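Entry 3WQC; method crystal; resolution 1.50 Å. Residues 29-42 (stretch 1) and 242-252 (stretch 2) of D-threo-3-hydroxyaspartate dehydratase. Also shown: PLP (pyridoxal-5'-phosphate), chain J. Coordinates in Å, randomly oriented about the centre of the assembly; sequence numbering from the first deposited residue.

Stretch 1 (29-42) RMQRNIARMQQRMD
Stretch 2 242-252: EVRAGVYVFFD

How do the two backbones lie against each other? Residues 29-42 are helical throughout, with phi/psi near -64/-42 and i to i+4 hydrogen bonds such as Met37 N to Asn33 O at 3.2 Å. The other stretch starts extended, Val243 at -119/140 and Ala245 at -153/146, then turns at Gly246 (-131/-51) into a 3-10 segment over Val247, Tyr248 and Val249. Phe251, at 59/178, follows the turn, its N bonded to Val247 O at 2.8 Å. The chains run in opposing order: the CA atoms of Met30 and Phe250 are 5.8 Å apart, those of Asn33 and Val249 5.5 Å, and those of Met41 and Val243 7.6 Å. Met30, Asn33, Ile34, Met37 and Met41 thus form a stripe along the helix, and the contact buries 575 Å² in all.

Which polar contacts tie the stretches directly? There is one direct hydrogen bond: Asn33 ND2 donates to Val249 O at 3.0 Å with an N-H...O angle of 165°, nearly straight. Asn33 points toward the turn with chi1 m (-69°) and chi2 -17°, which brings the amide to the carbonyl at the end of the 3-10 segment. Asn33 CB sits 3.2 Å from Tyr248 O, and Asn33 OD1 lies at the edge of the Phe251 ring, 3.4 Å from Phe251 CD2. A water adds an indirect link, donating to Ile34 O at 2.9 Å and lying 2.6 Å from Tyr248 OH. Arg244 NH2 donates to PLP N1 at 2.9 Å, a bond to the cofactor and not across the stretches.

How do the aromatic rings meet the helix? Tyr248 points toward it with chi1 81° (p) and chi2 -84°, and Met37 covers one face of its ring: Met37 CG is 3.8 Å from the Tyr248 ring centroid, only 11° off the normal, a CH-pi contact. Met37 folds with chi1 t and chi2 and chi3 both p; its SD is 4.9 Å from the same Tyr248 centroid. Phe250 is met differently, with Met30 SD (chi1 t, chi2 t, chi3 p) at the ring edge, 4.0 Å from Phe250 CE1. The CA-to-CB bond of Phe250 points away, yet chi1 m (-56°) and chi2 -38° bring the ring end nearer. Phe251 (chi1 -68°, chi2 -65°) also receives Arg36, whose extended chain, t through chi3, places NH1 3.6 Å from Phe251 CZ in an oblique approach.

What fills the remaining apolar space? The side chain of Val249, chi1 p, is touched by two helix residues: its CG2 lies 3.8 Å from Met30 CG and 3.9 Å from Ile34 CG1, with Ile34 in the m, t rotamer. Farther along, Met37 CE reaches Ala245 CB at 3.8 Å, and Met41 SD, with chi1 and chi2 both m and chi3 106°, packs 3.6 Å from Val243 CB, where chi1 is t. Val243 and Ala245 point toward the helix while Arg244 between them points away.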

# COMPACT_ATOMS: atom_id res chain seq x y z
N ARG B 29 -16.20 -11.46 -14.68
CA ARG B 29 -16.85 -10.78 -13.53
C ARG B 29 -16.75 -9.28 -13.68
O ARG B 29 -17.73 -8.57 -13.38
CB ARG B 29 -16.16 -11.14 -12.22
CG ARG B 29 -16.46 -12.59 -11.83
CD ARG B 29 -15.80 -12.93 -10.50
NE ARG B 29 -16.11 -14.32 -10.08
CZ ARG B 29 -15.88 -14.76 -8.83
NH1 ARG B 29 -15.40 -13.95 -7.84
NH2 ARG B 29 -16.20 -16.00 -8.54
N MET B 30 -15.59 -8.78 -14.16
CA MET B 30 -15.42 -7.30 -14.35
C MET B 30 -16.47 -6.81 -15.38
O MET B 30 -17.17 -5.76 -15.12
CB MET B 30 -14.05 -6.93 -14.88
CG MET B 30 -13.82 -5.43 -15.02
SD MET B 30 -12.36 -5.03 -15.97
CE MET B 30 -12.84 -5.39 -17.70
N GLN B 31 -16.68 -7.52 -16.48
CA GLN B 31 -17.69 -7.07 -17.46
C GLN B 31 -19.10 -7.10 -16.91
O GLN B 31 -19.88 -6.18 -17.22
CB GLN B 31 -17.62 -7.97 -18.68
CG GLN B 31 -16.50 -7.46 -19.52
CD GLN B 31 -16.70 -6.01 -20.12
OE1 GLN B 31 -15.76 -5.46 -20.49
NE2 GLN B 31 -17.93 -5.50 -20.25
N ARG B 32 -19.45 -8.07 -16.05
CA ARG B 32 -20.81 -8.12 -15.40
C ARG B 32 -20.92 -6.89 -14.52
O ARG B 32 -21.98 -6.28 -14.44
CB ARG B 32 -21.08 -9.37 -14.51
CG ARG B 32 -21.49 -10.62 -15.32
CD ARG B 32 -21.32 -11.92 -14.53
NE ARG B 32 -20.57 -12.71 -15.51
CZ ARG B 32 -19.56 -13.55 -15.26
NH1 ARG B 32 -19.19 -13.81 -14.00
NH2 ARG B 32 -18.91 -14.11 -16.27
N ASN B 33 -19.87 -6.54 -13.77
CA ASN B 33 -19.97 -5.35 -12.86
C ASN B 33 -20.15 -4.07 -13.67
O ASN B 33 -20.94 -3.20 -13.28
CB ASN B 33 -18.64 -5.28 -12.05
CG ASN B 33 -18.50 -6.41 -11.04
OD1 ASN B 33 -19.48 -7.10 -10.68
ND2 ASN B 33 -17.24 -6.63 -10.57
N ILE B 34 -19.42 -3.96 -14.78
CA ILE B 34 -19.46 -2.78 -15.67
C ILE B 34 -20.90 -2.65 -16.17
O ILE B 34 -21.51 -1.55 -16.15
CB ILE B 34 -18.40 -2.86 -16.81
CG1 ILE B 34 -17.05 -2.61 -16.16
CG2 ILE B 34 -18.73 -1.93 -17.97
CD1 ILE B 34 -15.88 -2.77 -17.12
N ALA B 35 -21.45 -3.75 -16.67
CA ALA B 35 -22.83 -3.72 -17.27
C ALA B 35 -23.84 -3.39 -16.22
O ALA B 35 -24.79 -2.62 -16.47
CB ALA B 35 -23.16 -5.08 -17.82
N ARG B 36 -23.70 -3.98 -15.02
CA ARG B 36 -24.69 -3.76 -13.98
C ARG B 36 -24.80 -2.23 -13.64
O ARG B 36 -25.91 -1.66 -13.49
CB ARG B 36 -24.41 -4.55 -12.70
CG ARG B 36 -25.32 -4.20 -11.47
CD ARG B 36 -24.91 -4.99 -10.26
NE ARG B 36 -25.68 -4.62 -9.08
CZ ARG B 36 -25.27 -4.76 -7.80
NH1 ARG B 36 -24.13 -5.38 -7.53
NH2 ARG B 36 -26.03 -4.33 -6.78
N MET B 37 -23.66 -1.59 -13.45
CA MET B 37 -23.68 -0.18 -13.08
C MET B 37 -24.19 0.65 -14.21
O MET B 37 -25.03 1.55 -13.96
CB MET B 37 -22.25 0.27 -12.66
CG MET B 37 -22.20 1.73 -12.15
SD MET B 37 -23.14 2.03 -10.61
CE MET B 37 -22.07 1.25 -9.35
N GLN B 38 -23.71 0.45 -15.43
CA GLN B 38 -24.12 1.28 -16.56
C GLN B 38 -25.63 1.10 -16.75
O GLN B 38 -26.36 2.09 -17.02
CB GLN B 38 -23.40 0.95 -17.87
CG GLN B 38 -23.69 1.94 -19.02
CD GLN B 38 -23.24 3.37 -18.70
OE1 GLN B 38 -22.06 3.61 -18.44
NE2 GLN B 38 -24.18 4.37 -18.75
N GLN B 39 -26.14 -0.15 -16.67
CA GLN B 39 -27.58 -0.35 -16.87
C GLN B 39 -28.39 0.41 -15.79
O GLN B 39 -29.49 0.93 -16.05
CB GLN B 39 -27.92 -1.86 -16.81
CG GLN B 39 -27.37 -2.51 -18.07
CD GLN B 39 -27.32 -4.02 -18.05
OE1 GLN B 39 -27.80 -4.70 -17.08
NE2 GLN B 39 -26.74 -4.60 -19.14
N ARG B 40 -27.92 0.41 -14.56
CA ARG B 40 -28.64 1.08 -13.49
C ARG B 40 -28.69 2.58 -13.76
O ARG B 40 -29.77 3.24 -13.59
CB ARG B 40 -28.06 0.78 -12.09
CG ARG B 40 -28.90 1.49 -11.08
CD ARG B 40 -28.59 1.03 -9.74
NE ARG B 40 -29.81 0.93 -9.00
CZ ARG B 40 -30.41 1.89 -8.29
NH1 ARG B 40 -31.56 1.46 -7.72
NH2 ARG B 40 -29.91 3.20 -8.13
N MET B 41 -27.57 3.14 -14.18
CA MET B 41 -27.56 4.59 -14.50
C MET B 41 -28.43 4.95 -15.71
O MET B 41 -29.16 5.94 -15.68
CB MET B 41 -26.16 5.11 -14.68
CG MET B 41 -25.28 4.87 -13.43
SD MET B 41 -26.00 5.62 -11.95
CE MET B 41 -26.64 4.26 -11.02
N ASP B 42 -28.45 4.08 -16.74
CA ASP B 42 -29.31 4.28 -17.92
C ASP B 42 -30.76 4.24 -17.44
O ASP B 42 -31.57 5.12 -17.85
CB ASP B 42 -29.04 3.18 -18.92
CG ASP B 42 -27.71 3.31 -19.63
OD1 ASP B 42 -27.03 4.37 -19.60
OD2 ASP B 42 -27.30 2.30 -20.22
N GLU B 242 -25.17 13.35 -13.33
CA GLU B 242 -24.22 12.22 -13.46
C GLU B 242 -24.02 11.63 -12.08
O GLU B 242 -24.10 12.29 -11.03
CB GLU B 242 -22.92 12.66 -14.07
CG GLU B 242 -22.20 13.64 -13.17
CD GLU B 242 -20.78 14.00 -13.70
OE1 GLU B 242 -19.83 14.07 -12.85
OE2 GLU B 242 -20.56 14.25 -14.93
N VAL B 243 -23.64 10.35 -12.10
CA VAL B 243 -23.19 9.64 -10.91
C VAL B 243 -21.75 9.19 -11.14
O VAL B 243 -21.38 8.74 -12.23
CB VAL B 243 -24.09 8.42 -10.69
CG1 VAL B 243 -23.57 7.42 -9.64
CG2 VAL B 243 -25.49 8.89 -10.29
N ARG B 244 -20.95 9.31 -10.07
CA ARG B 244 -19.56 8.85 -10.06
C ARG B 244 -19.49 7.60 -9.15
O ARG B 244 -19.94 7.61 -7.99
CB ARG B 244 -18.66 9.96 -9.40
CG ARG B 244 -18.85 11.29 -10.18
CD ARG B 244 -17.85 12.37 -9.66
NE ARG B 244 -17.73 12.31 -8.19
CZ ARG B 244 -18.70 12.64 -7.31
NH1 ARG B 244 -19.77 13.34 -7.72
NH2 ARG B 244 -18.59 12.30 -6.02
N ALA B 245 -18.87 6.56 -9.67
CA ALA B 245 -18.66 5.33 -8.84
C ALA B 245 -17.41 4.69 -9.42
O ALA B 245 -17.11 4.85 -10.62
CB ALA B 245 -19.82 4.33 -9.03
N GLY B 246 -16.63 4.08 -8.54
CA GLY B 246 -15.33 3.50 -9.01
C GLY B 246 -15.13 2.07 -8.55
O GLY B 246 -14.72 1.24 -9.38
N VAL B 247 -15.29 1.76 -7.26
CA VAL B 247 -14.82 0.43 -6.76
C VAL B 247 -15.69 -0.64 -7.37
O VAL B 247 -15.23 -1.80 -7.46
CB VAL B 247 -14.81 0.35 -5.22
CG1 VAL B 247 -16.24 0.36 -4.60
CG2 VAL B 247 -13.96 -0.85 -4.78
N TYR B 248 -16.92 -0.33 -7.78
CA TYR B 248 -17.83 -1.35 -8.37
C TYR B 248 -17.18 -2.13 -9.51
O TYR B 248 -17.66 -3.23 -9.83
CB TYR B 248 -19.13 -0.65 -8.88
CG TYR B 248 -18.88 -0.02 -10.24
CD1 TYR B 248 -18.30 1.26 -10.39
CD2 TYR B 248 -19.22 -0.71 -11.44
CE1 TYR B 248 -18.01 1.79 -11.63
CE2 TYR B 248 -18.90 -0.20 -12.67
CZ TYR B 248 -18.37 1.06 -12.80
OH TYR B 248 -18.09 1.60 -14.03
N VAL B 249 -16.24 -1.57 -10.24
CA VAL B 249 -15.69 -2.24 -11.39
C VAL B 249 -15.15 -3.62 -10.97
O VAL B 249 -15.30 -4.62 -11.77
CB VAL B 249 -14.64 -1.35 -12.15
CG1 VAL B 249 -13.33 -1.11 -11.34
CG2 VAL B 249 -14.29 -1.93 -13.54
N PHE B 250 -14.56 -3.68 -9.77
CA PHE B 250 -14.10 -4.96 -9.23
C PHE B 250 -14.89 -5.49 -8.07
O PHE B 250 -14.93 -6.73 -7.84
CB PHE B 250 -12.60 -4.87 -8.78
CG PHE B 250 -11.67 -4.42 -9.90
CD1 PHE B 250 -11.84 -4.84 -11.27
CD2 PHE B 250 -10.56 -3.63 -9.57
CE1 PHE B 250 -10.92 -4.43 -12.27
CE2 PHE B 250 -9.64 -3.26 -10.57
CZ PHE B 250 -9.83 -3.62 -11.91
N PHE B 251 -15.45 -4.61 -7.23
CA PHE B 251 -15.95 -4.94 -5.92
C PHE B 251 -14.85 -5.51 -5.00
O PHE B 251 -13.69 -5.64 -5.44
CB PHE B 251 -17.23 -5.86 -5.93
CG PHE B 251 -18.45 -5.15 -6.48
CD1 PHE B 251 -18.98 -4.05 -5.77
CD2 PHE B 251 -19.09 -5.61 -7.63
CE1 PHE B 251 -20.19 -3.44 -6.19
CE2 PHE B 251 -20.29 -4.98 -8.08
CZ PHE B 251 -20.82 -3.92 -7.33
N ASP B 252 -15.22 -5.80 -3.76
CA ASP B 252 -14.31 -6.26 -2.74
C ASP B 252 -15.09 -6.70 -1.54
O ASP B 252 -16.36 -6.70 -1.58
CB ASP B 252 -13.22 -5.21 -2.43
CG ASP B 252 -13.81 -3.89 -1.90
OD1 ASP B 252 -14.90 -3.97 -1.26
OD2 ASP B 252 -13.20 -2.81 -2.10
N1 PLP J . -16.32 10.46 -5.91
C2 PLP J . -15.24 10.86 -5.20
C2A PLP J . -14.99 12.32 -4.94
C3 PLP J . -14.33 9.85 -4.71
O3 PLP J . -13.26 10.25 -4.03
C4 PLP J . -14.63 8.47 -4.98
C4A PLP J . -13.72 7.48 -4.53
C5 PLP J . -15.80 8.15 -5.74
C6 PLP J . -16.66 9.19 -6.12
C5A PLP J . -16.16 6.72 -6.04
O4P PLP J . -16.55 6.04 -4.76
P PLP J . -16.58 4.43 -4.78
O1P PLP J . -17.35 4.11 -6.01
O2P PLP J . -17.32 4.10 -3.53
O3P PLP J . -15.21 3.91 -4.88
O HOH W 1 -19.74 0.69 -15.82